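PDB 2YZQ: CBS domain-containing protein from Pyrococcus horikoshii, which is of uncharacterized function but binds S-adenosylmethionine and carries four CBS domains, which suggests a role in sensing this or a related ligand. Local coordinates for residues Val109-Ile112 / Ile113-Phe117; Val240-Val243 / Ala244-Ala248; Glu127-Tyr131 / Tyr132-Val136; Lys119-Lys122 / Tyr123-Val126. All coordinates share one frame; numbering follows the deposited sequence.

Interaction 1 of 4, residues Val109-Ile112 / Ile113-Phe117; sequences VGDI and IRRYF
Asp111 OD1 draws in two arginines, making a charged network on one side of the helix. The Arg115 guanidinium lies face-on to it, its plane 12° from that of the carboxylate, with OD1 3.3 Å from Arg115 CZ; the oxygen stands over the flat group, so the pair is electrostatic, not a hydrogen bond. Arg114 NH2 approaches the same oxygen at 3.5 Å. Asp111 OD2 accepts from Thr108 N just before the helix, and Arg115 NH1 bonds to Ile6 O. An alanine in place of Asp111 is likely to leave both guanidinium groups without this shared negative partner and Thr108 N without its acceptor.

Among the hydrogen bonds, Gly110 O takes Arg114 N and, from above its carbonyl plane, Arg114 NE, each at 2.9 Å. The arginine folds back by bending at chi3 (-67°), and glycine suits the spot because a beta carbon would collide with Arg114 NH2 as it lies here. Phe117 N reaches Ile112 O at 2.9 Å, a wider pi-type turn.

The apolar contact sets branched Ile112 CG2 3.5 Å from Phe117 CE2. This is the helix following the last strand of a CBS domain, where Asp111 matches in sequence the SAM-binding Asp177.

Interaction 2 of 4, residues Val240-Val243 / Ala244-Ala248; sequences VHEV and ALKMA
Val240 O receives Ala244 N at 3.0 Å, and the regular helical pattern continues with Lys246 N to Glu242 O and Met247 N to Val243 O. Residues four apart therefore stand above one another on the same side of the helix, and three such pairs of side chains meet.

Glu242 and Lys246 run side by side in the same direction. Their direct salt bridge is long, 3.9 Å between Glu242 OE2 and Lys246 NZ, but two waters span it: each donates to OE2 and accepts from NZ. The lysine's final bend at chi4 (-66°) keeps its ammonium group near the carboxylate. Opposite charges one turn apart suit this watery side.

His241 and Leu245 meet differently: methyl Leu245 CD2 sits over one face of the imidazole, 3.4 Å from its centroid, a CH-pi contact. The same methyl is modelled too near His241 O, which makes its exact place doubtful.

On the buried side the flexible Met247 brings its CE to 3.7 Å from Val243 CG1. The helix belongs to the fourth CBS domain, and the side chains of Lys246 and Met247 lie about 4 and 5 Å from those of SAM-binding Ile232 and Gln254. Small Ala244 allows close approach of helix 109-117 through Ile113 and Phe117, while Val243 and Met247 pack on Leu273 of helix 270-273 and Met247 also reaches Leu255 of strand 254-259.

Interaction 3 of 4, residues Glu127-Tyr131 / Tyr132-Val136; sequences EIEPY and YQRYV
Bends at chi2 in both chains, -78° in Glu129 and 66° in Arg134, bring the carboxylate and the guanidinium together, their planes 90° apart. Glu129 OE2 meets Arg134 NH2 at 2.9 Å in a salt bridge whose hydrogen bond is weak. The better-directed hydrogen bonds go to the backbone: Glu129 O lies near the guanidinium plane and accepts from both terminal nitrogens, which meet it end-on, at 2.8 Å from Arg134 NH1 and 2.9 Å from Arg134 NH2. Arg134 NH1 also gives a bond to Tyr132 O. Arginine fits because one flat group can serve all these oxygens.

The segment lies in the loop between helix 109-117 and strand 139-140. Gln133 bonds through its backbone to Leu267 of strand 263-269, tying the chain to the sheet of the last CBS domain.

One face of the guanidinium lies over the Tyr132 ring, with Arg134 NH1 3.4 Å above the ring plane. Losing the phenol, as with a serine here, would probably take away the flat surface under the guanidinium and open a gap beside Ile265 and Ile268, leaving the arginine to its oxygen partners. Ile128 O accepts both Tyr131 N, at 2.8 Å, and Tyr132 N, at 3.2 Å, which curls the chain through a single turn around Pro130.

Interaction 4 of 4, residues Lys119-Lys122 / Tyr123-Val126; sequences KSEK and YKGV
Lys124 NZ is gripped by both oxygens of Glu121 and by a water. It donates to Glu121 OE2 at 3.0 Å, approaching on the syn side and 22° out of the carboxylate plane, and more weakly to Glu121 OE1 at 3.1 Å; the water accepts from NZ while donating to OE1. Lys124 is stretched out beyond CG, whereas Glu121 bends at chi2 (-69°), which carries its carboxylate alongside the lysine's end. Such a pair suits an exposed turn, since long charged chains can meet there with little burial.

Beneath the pair the backbone closes with Lys124 N bonded to Glu121 O at 3.2 Å. Lys122 takes another course, bending at chi3 and chi4 so that its NZ reaches Ser120 OG at 2.6 Å and also makes a weak hydrogen bond to Tyr116 OH. The short serine side chain lets OG accept weakly from Lys122 N as well, and its CB lies 4.0 Å from Tyr123 CD2. Lys122 CB sits over one face of the Tyr123 ring.

The Tyr123 ring is buried. Its hydroxyl bonds to Tyr116 OH, and its ring meets Phe117 edge-to-face, so one aromatic residue supplies both a polar and an apolar tie to helix 109-117. The arrangement is a type I beta turn over residues 121-124, in the loop that follows helix 109-117, before strand 139-140.

In the fold
From the N terminus the four contacts follow one another, and none nests in or crosses another: interaction 1 within helix 109-117, interaction 4 in the turn that follows it, interaction 3 further along the same loop, before strand 139-140, and interaction 2 much later in helix 240-250. Each closes only a local turn; the longer ties arise where they meet. Helix 109-117 packs against helix 240-250, joining the second and fourth CBS domains. The turn of interaction 4 touches both helices, with backbone bonds from Val240 N to Val126 O and from His241 N to Tyr123 O. Ile128 of interaction 3 then rests on Val240 and Val243, while interactions 1 and 3 do not touch.

Interaction 1 of 4, residues Val109-Ile112 / Ile113-Phe117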
loop_
_atom_site.group_PDB
_atom_site.type_symbol
_atom_site.label_atom_id
_atom_site.label_comp_id
_atom_site.label_asym_id
_atom_site.label_seq_id
_atom_site.Cartn_x
_atom_site.Cartn_y
_atom_site.Cartn_z
ATOM N N VAL A 109 -2.592 -4.569 -4.218
ATOM C CA VAL A 109 -3.446 -4.061 -3.158
ATOM C C VAL A 109 -4.168 -2.845 -3.726
ATOM O O VAL A 109 -5.356 -2.645 -3.476
ATOM C CB VAL A 109 -2.618 -3.632 -1.929
ATOM C CG1 VAL A 109 -3.507 -2.894 -0.941
ATOM C CG2 VAL A 109 -2.005 -4.854 -1.269
ATOM N N GLY A 110 -3.437 -2.048 -4.500
ATOM C CA GLY A 110 -4.014 -0.862 -5.111
ATOM C C GLY A 110 -5.212 -1.209 -5.976
ATOM O O GLY A 110 -6.233 -0.521 -5.940
ATOM N N ASP A 111 -5.092 -2.282 -6.753
ATOM C CA ASP A 111 -6.188 -2.708 -7.617
ATOM C C ASP A 111 -7.424 -3.049 -6.799
ATOM O O ASP A 111 -8.543 -2.701 -7.173
ATOM C CB ASP A 111 -5.805 -3.944 -8.438
ATOM C CG ASP A 111 -4.704 -3.674 -9.439
ATOM O OD1 ASP A 111 -4.680 -2.576 -10.032
ATOM O OD2 ASP A 111 -3.871 -4.583 -9.648
ATOM N N ILE A 112 -7.223 -3.746 -5.687
ATOM C CA ILE A 112 -8.342 -4.133 -4.845
ATOM C C ILE A 112 -9.032 -2.897 -4.273
ATOM O O ILE A 112 -10.253 -2.826 -4.239
ATOM C CB ILE A 112 -7.878 -5.074 -3.713
ATOM C CG1 ILE A 112 -7.372 -6.385 -4.328
ATOM C CG2 ILE A 112 -9.026 -5.338 -2.744
ATOM C CD1 ILE A 112 -6.886 -7.406 -3.329
ATOM N N ILE A 113 -8.248 -1.915 -3.849
ATOM C CA ILE A 113 -8.814 -0.689 -3.295
ATOM C C ILE A 113 -9.593 0.116 -4.339
ATOM O O ILE A 113 -10.765 0.445 -4.142
ATOM C CB ILE A 113 -7.709 0.229 -2.721
ATOM C CG1 ILE A 113 -6.979 -0.480 -1.578
ATOM C CG2 ILE A 113 -8.312 1.557 -2.262
ATOM C CD1 ILE A 113 -7.877 -0.972 -0.478
ATOM N N ARG A 114 -8.933 0.416 -5.451
ATOM C CA ARG A 114 -9.521 1.224 -6.516
ATOM C C ARG A 114 -10.618 0.582 -7.362
ATOM O O ARG A 114 -11.614 1.234 -7.688
ATOM C CB ARG A 114 -8.408 1.719 -7.445
ATOM C CG ARG A 114 -7.391 2.627 -6.768
ATOM C CD ARG A 114 -6.161 2.832 -7.639
ATOM N NE ARG A 114 -5.399 1.594 -7.790
ATOM C CZ ARG A 114 -4.223 1.507 -8.404
ATOM N NH1 ARG A 114 -3.665 2.589 -8.933
ATOM N NH2 ARG A 114 -3.599 0.339 -8.483
ATOM N N ARG A 115 -10.439 -0.684 -7.717
ATOM C CA ARG A 115 -11.405 -1.374 -8.569
ATOM C C ARG A 115 -12.480 -2.157 -7.839
ATOM O O ARG A 115 -13.523 -2.471 -8.414
ATOM C CB ARG A 115 -10.667 -2.318 -9.519
ATOM C CG ARG A 115 -9.647 -1.634 -10.407
ATOM C CD ARG A 115 -8.770 -2.649 -11.133
ATOM N NE ARG A 115 -7.789 -1.987 -11.992
ATOM C CZ ARG A 115 -6.783 -2.604 -12.604
ATOM N NH1 ARG A 115 -6.610 -3.911 -12.457
ATOM N NH2 ARG A 115 -5.945 -1.911 -13.365
ATOM N N TYR A 116 -12.239 -2.468 -6.571
ATOM C CA TYR A 116 -13.196 -3.253 -5.811
ATOM C C TYR A 116 -13.833 -2.524 -4.629
ATOM O O TYR A 116 -15.009 -2.163 -4.680
ATOM C CB TYR A 116 -12.517 -4.542 -5.342
ATOM C CG TYR A 116 -13.428 -5.507 -4.626
ATOM C CD1 TYR A 116 -14.572 -6.007 -5.243
ATOM C CD2 TYR A 116 -13.130 -5.942 -3.335
ATOM C CE1 TYR A 116 -15.398 -6.920 -4.596
ATOM C CE2 TYR A 116 -13.945 -6.855 -2.682
ATOM C CZ TYR A 116 -15.077 -7.340 -3.317
ATOM O OH TYR A 116 -15.887 -8.249 -2.674
ATOM N N PHE A 117 -13.070 -2.294 -3.564
ATOM C CA PHE A 117 -13.642 -1.624 -2.401
ATOM C C PHE A 117 -14.278 -0.271 -2.711
ATOM O O PHE A 117 -15.331 0.060 -2.175
ATOM C CB PHE A 117 -12.588 -1.445 -1.296
ATOM C CG PHE A 117 -12.190 -2.730 -0.613
ATOM C CD1 PHE A 117 -13.155 -3.635 -0.180
ATOM C CD2 PHE A 117 -10.851 -3.019 -0.381
ATOM C CE1 PHE A 117 -12.788 -4.811 0.479
ATOM C CE2 PHE A 117 -10.474 -4.189 0.277
ATOM C CZ PHE A 117 -11.444 -5.085 0.705
#

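Interaction 2 of 4, residues Val240-Val243 / Ala244-Ala248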
loop_
_atom_site.group_PDB
_atom_site.type_symbol
_atom_site.label_atom_id
_atom_site.label_comp_id
_atom_site.label_asym_id
_atom_site.label_seq_id
_atom_site.Cartn_x
_atom_site.Cartn_y
_atom_site.Cartn_z
ATOM N N VAL A 240 -15.666 1.000 4.889
ATOM C CA VAL A 240 -14.601 0.519 4.019
ATOM C C VAL A 240 -14.758 1.206 2.670
ATOM O O VAL A 240 -13.776 1.556 2.015
ATOM C CB VAL A 240 -14.700 -1.010 3.827
ATOM C CG1 VAL A 240 -13.724 -1.476 2.752
ATOM C CG2 VAL A 240 -14.402 -1.708 5.136
ATOM N N HIS A 241 -16.006 1.406 2.261
ATOM C CA HIS A 241 -16.294 2.068 0.999
ATOM C C HIS A 241 -15.733 3.484 0.974
ATOM O O HIS A 241 -14.975 3.841 0.073
ATOM C CB HIS A 241 -17.806 2.110 0.769
ATOM C CG HIS A 241 -18.211 2.856 -0.463
ATOM N ND1 HIS A 241 -17.868 2.442 -1.732
ATOM C CD2 HIS A 241 -18.936 3.989 -0.619
ATOM C CE1 HIS A 241 -18.368 3.286 -2.617
ATOM N NE2 HIS A 241 -19.019 4.234 -1.968
ATOM N N GLU A 242 -16.083 4.293 1.971
ATOM C CA GLU A 242 -15.601 5.668 1.995
ATOM C C GLU A 242 -14.083 5.766 2.117
ATOM O O GLU A 242 -13.465 6.623 1.492
ATOM C CB GLU A 242 -16.265 6.469 3.121
ATOM C CG GLU A 242 -15.756 7.905 3.185
ATOM C CD GLU A 242 -16.592 8.810 4.065
ATOM O OE1 GLU A 242 -17.213 8.317 5.029
ATOM O OE2 GLU A 242 -16.611 10.029 3.791
ATOM N N VAL A 243 -13.476 4.900 2.921
ATOM C CA VAL A 243 -12.026 4.932 3.060
ATOM C C VAL A 243 -11.386 4.629 1.702
ATOM O O VAL A 243 -10.448 5.306 1.282
ATOM C CB VAL A 243 -11.535 3.908 4.107
ATOM C CG1 VAL A 243 -10.015 3.830 4.083
ATOM C CG2 VAL A 243 -12.008 4.328 5.498
ATOM N N ALA A 244 -11.898 3.617 1.011
ATOM C CA ALA A 244 -11.349 3.261 -0.293
ATOM C C ALA A 244 -11.559 4.400 -1.288
ATOM O O ALA A 244 -10.689 4.682 -2.114
ATOM C CB ALA A 244 -11.997 1.982 -0.804
ATOM N N LEU A 245 -12.716 5.050 -1.214
ATOM C CA LEU A 245 -13.003 6.167 -2.104
ATOM C C LEU A 245 -11.961 7.261 -1.921
ATOM O O LEU A 245 -11.483 7.842 -2.898
ATOM C CB LEU A 245 -14.403 6.729 -1.827
ATOM C CG LEU A 245 -15.572 6.081 -2.574
ATOM C CD1 LEU A 245 -15.582 6.564 -4.008
ATOM C CD2 LEU A 245 -15.453 4.571 -2.523
ATOM N N LYS A 246 -11.610 7.542 -0.669
ATOM C CA LYS A 246 -10.619 8.570 -0.370
ATOM C C LYS A 246 -9.224 8.137 -0.821
ATOM O O LYS A 246 -8.462 8.937 -1.364
ATOM C CB LYS A 246 -10.613 8.885 1.131
ATOM C CG LYS A 246 -11.897 9.532 1.633
ATOM C CD LYS A 246 -11.809 9.842 3.125
ATOM C CE LYS A 246 -13.074 10.513 3.647
ATOM N NZ LYS A 246 -13.276 11.874 3.066
ATOM N N MET A 247 -8.886 6.873 -0.592
ATOM C CA MET A 247 -7.584 6.364 -1.004
ATOM C C MET A 247 -7.429 6.488 -2.515
ATOM O O MET A 247 -6.369 6.872 -3.009
ATOM C CB MET A 247 -7.420 4.900 -0.585
ATOM C CG MET A 247 -7.329 4.702 0.922
ATOM S SD MET A 247 -7.144 2.965 1.369
ATOM C CE MET A 247 -6.532 3.124 3.050
ATOM N N ALA A 248 -8.492 6.163 -3.245
ATOM C CA ALA A 248 -8.468 6.244 -4.701
ATOM C C ALA A 248 -8.433 7.692 -5.180
ATOM O O ALA A 248 -7.642 8.052 -6.054
ATOM C CB ALA A 248 -9.689 5.533 -5.281
HETATM O O HOH W 1 -15.679 12.467 4.594
HETATM O O HOH W 2 -15.507 11.021 1.269
#

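Interaction 3 of 4, residues Glu127-Tyr131 / Tyr132-Val136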
loop_
_atom_site.group_PDB
_atom_site.type_symbol
_atom_site.label_atom_id
_atom_site.label_comp_id
_atom_site.label_asym_id
_atom_site.label_seq_id
_atom_site.Cartn_x
_atom_site.Cartn_y
_atom_site.Cartn_z
ATOM N N GLU A 127 -18.105 -0.835 8.635
ATOM C CA GLU A 127 -17.223 0.127 9.294
ATOM C C GLU A 127 -15.835 -0.478 9.433
ATOM O O GLU A 127 -15.680 -1.701 9.474
ATOM C CB GLU A 127 -17.760 0.510 10.680
ATOM C CG GLU A 127 -19.188 1.043 10.671
ATOM C CD GLU A 127 -19.573 1.759 11.957
ATOM O OE1 GLU A 127 -18.986 1.450 13.018
ATOM O OE2 GLU A 127 -20.471 2.627 11.907
ATOM N N ILE A 128 -14.824 0.380 9.513
ATOM C CA ILE A 128 -13.448 -0.090 9.633
ATOM C C ILE A 128 -13.005 -0.358 11.064
ATOM O O ILE A 128 -11.878 -0.788 11.291
ATOM C CB ILE A 128 -12.452 0.930 9.023
ATOM C CG1 ILE A 128 -12.518 2.259 9.788
ATOM C CG2 ILE A 128 -12.761 1.132 7.547
ATOM C CD1 ILE A 128 -11.379 3.213 9.456
ATOM N N GLU A 129 -13.891 -0.122 12.028
ATOM C CA GLU A 129 -13.546 -0.302 13.434
ATOM C C GLU A 129 -12.762 -1.576 13.771
ATOM O O GLU A 129 -11.752 -1.516 14.468
ATOM C CB GLU A 129 -14.817 -0.213 14.294
ATOM C CG GLU A 129 -14.582 -0.187 15.802
ATOM C CD GLU A 129 -14.287 -1.559 16.378
ATOM O OE1 GLU A 129 -14.981 -2.524 15.993
ATOM O OE2 GLU A 129 -13.373 -1.674 17.223
ATOM N N PRO A 130 -13.187 -2.740 13.250
ATOM C CA PRO A 130 -12.454 -3.973 13.570
ATOM C C PRO A 130 -11.116 -4.167 12.854
ATOM O O PRO A 130 -10.326 -5.032 13.239
ATOM C CB PRO A 130 -13.438 -5.084 13.175
ATOM C CG PRO A 130 -14.779 -4.387 13.027
ATOM C CD PRO A 130 -14.403 -3.043 12.477
ATOM N N TYR A 131 -10.850 -3.348 11.838
ATOM C CA TYR A 131 -9.656 -3.521 11.018
ATOM C C TYR A 131 -8.492 -2.544 11.093
ATOM O O TYR A 131 -7.383 -2.897 10.705
ATOM C CB TYR A 131 -10.093 -3.613 9.555
ATOM C CG TYR A 131 -11.251 -4.555 9.347
ATOM C CD1 TYR A 131 -11.070 -5.933 9.430
ATOM C CD2 TYR A 131 -12.538 -4.070 9.120
ATOM C CE1 TYR A 131 -12.143 -6.809 9.295
ATOM C CE2 TYR A 131 -13.620 -4.939 8.984
ATOM C CZ TYR A 131 -13.413 -6.308 9.075
ATOM O OH TYR A 131 -14.474 -7.177 8.957
ATOM N N TYR A 132 -8.716 -1.327 11.568
ATOM C CA TYR A 132 -7.619 -0.375 11.581
ATOM C C TYR A 132 -6.554 -0.698 12.620
ATOM O O TYR A 132 -6.834 -1.303 13.658
ATOM C CB TYR A 132 -8.157 1.059 11.754
ATOM C CG TYR A 132 -8.616 1.437 13.144
ATOM C CD1 TYR A 132 -7.702 1.856 14.111
ATOM C CD2 TYR A 132 -9.967 1.406 13.483
ATOM C CE1 TYR A 132 -8.124 2.241 15.385
ATOM C CE2 TYR A 132 -10.402 1.787 14.753
ATOM C CZ TYR A 132 -9.475 2.203 15.697
ATOM O OH TYR A 132 -9.896 2.577 16.954
ATOM N N GLN A 133 -5.318 -0.323 12.309
ATOM C CA GLN A 133 -4.192 -0.556 13.205
ATOM C C GLN A 133 -4.241 0.384 14.398
ATOM O O GLN A 133 -4.412 1.593 14.247
ATOM C CB GLN A 133 -2.864 -0.338 12.480
ATOM C CG GLN A 133 -2.537 -1.361 11.413
ATOM C CD GLN A 133 -2.411 -2.758 11.975
ATOM O OE1 GLN A 133 -1.758 -2.972 12.996
ATOM N NE2 GLN A 133 -3.032 -3.722 11.306
ATOM N N ARG A 134 -4.095 -0.186 15.588
ATOM C CA ARG A 134 -4.088 0.601 16.812
ATOM C C ARG A 134 -2.662 1.055 17.099
ATOM O O ARG A 134 -2.430 1.934 17.931
ATOM C CB ARG A 134 -4.594 -0.235 17.988
ATOM C CG ARG A 134 -6.087 -0.151 18.230
ATOM C CD ARG A 134 -6.910 -0.750 17.098
ATOM N NE ARG A 134 -8.324 -0.747 17.464
ATOM C CZ ARG A 134 -9.320 -1.085 16.654
ATOM N NH1 ARG A 134 -9.072 -1.459 15.405
ATOM N NH2 ARG A 134 -10.569 -1.044 17.100
ATOM N N TYR A 135 -1.712 0.442 16.408
ATOM C CA TYR A 135 -0.306 0.769 16.584
ATOM C C TYR A 135 0.163 1.513 15.349
ATOM O O TYR A 135 0.056 1.007 14.229
ATOM C CB TYR A 135 0.495 -0.517 16.781
ATOM C CG TYR A 135 -0.049 -1.376 17.903
ATOM C CD1 TYR A 135 -0.123 -0.884 19.207
ATOM C CD2 TYR A 135 -0.495 -2.675 17.661
ATOM C CE1 TYR A 135 -0.629 -1.664 20.245
ATOM C CE2 TYR A 135 -1.001 -3.467 18.696
ATOM C CZ TYR A 135 -1.063 -2.952 19.983
ATOM O OH TYR A 135 -1.543 -3.730 21.016
ATOM N N VAL A 136 0.685 2.716 15.558
ATOM C CA VAL A 136 1.129 3.540 14.445
ATOM C C VAL A 136 2.420 4.301 14.724
ATOM O O VAL A 136 2.585 4.888 15.794
ATOM C CB VAL A 136 0.032 4.556 14.077
ATOM C CG1 VAL A 136 -0.329 5.384 15.292
ATOM C CG2 VAL A 136 0.493 5.446 12.937
#

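Interaction 4 of 4, residues Lys119-Lys122 / Tyr123-Val126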
loop_
_atom_site.group_PDB
_atom_site.type_symbol
_atom_site.label_atom_id
_atom_site.label_comp_id
_atom_site.label_asym_id
_atom_site.label_seq_id
_atom_site.Cartn_x
_atom_site.Cartn_y
_atom_site.Cartn_z
ATOM N N LYS A 119 -15.593 0.658 -5.507
ATOM C CA LYS A 119 -16.674 0.551 -6.490
ATOM C C LYS A 119 -17.832 -0.365 -6.112
ATOM O O LYS A 119 -18.955 -0.181 -6.590
ATOM C CB LYS A 119 -16.104 0.093 -7.836
ATOM C CG LYS A 119 -15.074 1.031 -8.440
ATOM C CD LYS A 119 -15.678 2.384 -8.762
ATOM C CE LYS A 119 -14.651 3.319 -9.376
ATOM N NZ LYS A 119 -14.096 2.782 -10.650
ATOM N N SER A 120 -17.572 -1.353 -5.264
ATOM C CA SER A 120 -18.620 -2.287 -4.873
ATOM C C SER A 120 -19.611 -1.677 -3.887
ATOM O O SER A 120 -19.248 -0.834 -3.068
ATOM C CB SER A 120 -18.000 -3.549 -4.273
ATOM O OG SER A 120 -18.997 -4.513 -3.979
ATOM N N GLU A 121 -20.866 -2.100 -3.979
ATOM C CA GLU A 121 -21.909 -1.601 -3.088
ATOM C C GLU A 121 -21.856 -2.339 -1.752
ATOM O O GLU A 121 -22.295 -1.823 -0.724
ATOM C CB GLU A 121 -23.290 -1.810 -3.719
ATOM C CG GLU A 121 -23.559 -0.974 -4.957
ATOM C CD GLU A 121 -23.693 0.502 -4.643
ATOM O OE1 GLU A 121 -24.543 0.851 -3.798
ATOM O OE2 GLU A 121 -22.955 1.311 -5.241
ATOM N N LYS A 122 -21.303 -3.546 -1.783
ATOM C CA LYS A 122 -21.202 -4.403 -0.607
ATOM C C LYS A 122 -20.476 -3.816 0.600
ATOM O O LYS A 122 -20.808 -4.144 1.740
ATOM C CB LYS A 122 -20.525 -5.725 -0.984
ATOM C CG LYS A 122 -21.165 -6.446 -2.159
ATOM C CD LYS A 122 -20.607 -7.857 -2.315
ATOM C CE LYS A 122 -19.092 -7.854 -2.470
ATOM N NZ LYS A 122 -18.653 -7.064 -3.651
ATOM N N TYR A 123 -19.495 -2.953 0.362
ATOM C CA TYR A 123 -18.729 -2.386 1.467
ATOM C C TYR A 123 -19.176 -1.033 1.983
ATOM O O TYR A 123 -18.507 -0.436 2.831
ATOM C CB TYR A 123 -17.251 -2.354 1.091
ATOM C CG TYR A 123 -16.771 -3.731 0.735
ATOM C CD1 TYR A 123 -16.690 -4.727 1.708
ATOM C CD2 TYR A 123 -16.495 -4.073 -0.585
ATOM C CE1 TYR A 123 -16.355 -6.029 1.377
ATOM C CE2 TYR A 123 -16.160 -5.374 -0.927
ATOM C CZ TYR A 123 -16.093 -6.348 0.058
ATOM O OH TYR A 123 -15.774 -7.645 -0.273
ATOM N N LYS A 124 -20.304 -0.547 1.478
ATOM C CA LYS A 124 -20.837 0.722 1.948
ATOM C C LYS A 124 -21.402 0.459 3.335
ATOM O O LYS A 124 -21.602 1.380 4.128
ATOM C CB LYS A 124 -21.946 1.227 1.018
ATOM C CG LYS A 124 -21.448 1.711 -0.332
ATOM C CD LYS A 124 -22.573 2.318 -1.154
ATOM C CE LYS A 124 -22.042 2.936 -2.434
ATOM N NZ LYS A 124 -23.128 3.568 -3.233
ATOM N N GLY A 125 -21.646 -0.816 3.622
ATOM C CA GLY A 125 -22.187 -1.194 4.913
ATOM C C GLY A 125 -21.215 -1.965 5.787
ATOM O O GLY A 125 -21.562 -3.012 6.337
ATOM N N VAL A 126 -19.996 -1.451 5.919
ATOM C CA VAL A 126 -18.977 -2.096 6.740
ATOM C C VAL A 126 -18.012 -1.067 7.328
ATOM O O VAL A 126 -17.191 -0.495 6.607
ATOM C CB VAL A 126 -18.155 -3.116 5.923
ATOM C CG1 VAL A 126 -17.161 -3.824 6.828
ATOM C CG2 VAL A 126 -19.081 -4.124 5.250
HETATM O O HOH W 3 -25.873 3.230 -4.124
#